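Local atomic coordinates of Iron(3+)-hydroxamate-binding protein FhuD (Bacillus subtilis subsp. subtilis, PDB entry 3G9Q), a protein that binds iron(3+)-hydroxamate complexes and hands them to the membrane permease of an ABC transporter, supporting uptake of ferrichrome and coprogen. Residues Asn71-Ile75 with Leu88-Ala92. Residues are numbered along the deposited sequence.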
loop_
_atom_site.group_PDB
_atom_site.type_symbol
_atom_site.label_atom_id
_atom_site.label_comp_id
_atom_site.label_asym_id
_atom_site.label_seq_id
_atom_site.Cartn_x
_atom_site.Cartn_y
_atom_site.Cartn_z
ATOM N N ASN A 71 -8.754 4.084 27.138
ATOM C CA ASN A 71 -8.669 5.514 27.505
ATOM C C ASN A 71 -7.607 6.271 26.706
ATOM O O ASN A 71 -6.524 6.573 27.200
ATOM C CB ASN A 71 -8.474 5.717 29.033
ATOM C CG ASN A 71 -7.216 5.037 29.593
ATOM O OD1 ASN A 71 -6.356 5.695 30.189
ATOM N ND2 ASN A 71 -7.121 3.715 29.427
ATOM N N PRO A 72 -7.919 6.585 25.438
ATOM C CA PRO A 72 -6.987 7.301 24.567
ATOM C C PRO A 72 -7.008 8.803 24.757
ATOM O O PRO A 72 -8.008 9.370 25.211
ATOM C CB PRO A 72 -7.468 6.911 23.179
ATOM C CG PRO A 72 -8.951 6.929 23.363
ATOM C CD PRO A 72 -9.120 6.182 24.677
ATOM N N ASP A 73 -5.895 9.438 24.405
ATOM C CA ASP A 73 -5.788 10.884 24.491
ATOM C C ASP A 73 -5.926 11.461 23.080
ATOM O O ASP A 73 -5.849 12.671 22.871
ATOM C CB ASP A 73 -4.456 11.329 25.153
ATOM C CG ASP A 73 -3.209 10.777 24.454
ATOM O OD1 ASP A 73 -3.200 10.660 23.212
ATOM O OD2 ASP A 73 -2.220 10.486 25.150
ATOM N N LEU A 74 -6.137 10.571 22.118
ATOM C CA LEU A 74 -6.321 10.947 20.721
ATOM C C LEU A 74 -6.877 9.775 19.887
ATOM O O LEU A 74 -6.397 8.637 19.990
ATOM C CB LEU A 74 -5.002 11.437 20.104
ATOM C CG LEU A 74 -5.065 11.791 18.616
ATOM C CD1 LEU A 74 -5.731 13.143 18.435
ATOM C CD2 LEU A 74 -3.660 11.816 18.050
ATOM N N ILE A 75 -7.893 10.067 19.068
ATOM C CA ILE A 75 -8.533 9.076 18.201
ATOM C C ILE A 75 -8.442 9.472 16.742
ATOM O O ILE A 75 -8.682 10.624 16.390
ATOM C CB ILE A 75 -10.033 8.922 18.501
ATOM C CG1 ILE A 75 -10.225 8.375 19.896
ATOM C CG2 ILE A 75 -10.662 7.953 17.514
ATOM C CD1 ILE A 75 -9.661 6.964 20.207
ATOM N N LEU A 88 -17.432 9.385 19.734
ATOM C CA LEU A 88 -15.984 9.329 19.905
ATOM C C LEU A 88 -15.370 10.635 20.414
ATOM O O LEU A 88 -14.578 10.624 21.361
ATOM C CB LEU A 88 -15.330 8.926 18.577
ATOM C CG LEU A 88 -15.352 7.443 18.196
ATOM C CD1 LEU A 88 -16.724 6.853 18.406
ATOM C CD2 LEU A 88 -14.924 7.298 16.754
ATOM N N GLU A 89 -15.729 11.752 19.787
ATOM C CA GLU A 89 -15.208 13.054 20.202
ATOM C C GLU A 89 -15.325 13.184 21.721
ATOM O O GLU A 89 -14.524 13.865 22.365
ATOM C CB GLU A 89 -15.994 14.188 19.528
ATOM C CG GLU A 89 -15.974 14.153 17.999
ATOM C CD GLU A 89 -16.964 15.128 17.351
ATOM O OE1 GLU A 89 -17.029 15.149 16.099
ATOM O OE2 GLU A 89 -17.674 15.864 18.080
ATOM N N LYS A 90 -16.323 12.510 22.285
ATOM C CA LYS A 90 -16.564 12.544 23.721
ATOM C C LYS A 90 -15.429 11.860 24.465
ATOM O O LYS A 90 -14.927 12.383 25.464
ATOM C CB LYS A 90 -17.888 11.849 24.054
ATOM C CG LYS A 90 -18.778 12.617 25.047
ATOM C CD LYS A 90 -18.146 12.754 26.437
ATOM C CE LYS A 90 -19.036 13.551 27.402
ATOM N NZ LYS A 90 -18.295 13.954 28.641
ATOM N N ILE A 91 -15.022 10.692 23.978
ATOM C CA ILE A 91 -13.946 9.945 24.619
ATOM C C ILE A 91 -12.616 10.705 24.691
ATOM O O ILE A 91 -12.033 10.845 25.772
ATOM C CB ILE A 91 -13.710 8.600 23.915
ATOM C CG1 ILE A 91 -15.002 7.782 23.947
ATOM C CG2 ILE A 91 -12.569 7.843 24.605
ATOM C CD1 ILE A 91 -15.932 8.045 22.833
ATOM N N ALA A 92 -12.142 11.193 23.547
ATOM C CA ALA A 92 -10.878 11.936 23.486
ATOM C C ALA A 92 -10.810 12.781 22.216
ATOM O O ALA A 92 -11.640 12.603 21.314
ATOM C CB ALA A 92 -9.699 10.957 23.517
#
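This is apolar packing inside a beta-alpha-beta crossover: the start of strand 74-78 and the loop leading into it meet the end of helix 85-91, which leads into the neighbouring parallel strand 94-97 of the four-stranded sheet of one lobe. The backbones come nearest at Asp73 and Ala92, with CA atoms 5.3 Å apart, and 239 Å² is buried in all. Ala92, on the way to strand 94-97, contributes most, 69 Å²: its methyl points toward 71-75, with CB 3.8 Å from Leu74 N in the strand and 4.1 Å from Pro72 CG in the loop before it. Backbone hydrogen bonds of Ile75 with Pro93 and Val95 show that the chain joins the sheet directly after Ala92. Side-chain direction separates the sheet faces. Ile75 points toward the helix and Leu74 away from it, to pack on Val17 and Ile10, while helix 64-68 adds Val67 beside Pro72 and Ile75. In the loop, the CA-to-CB bond of Asp73 points away as well, and its OD2 accepts a hydrogen bond from Arg16 N. At the two ends of the interface, Ile75 CG2 sits 4.4 Å from Leu88 CD2, and Pro72 CD touches Ile91 CG2 at 3.8 Å.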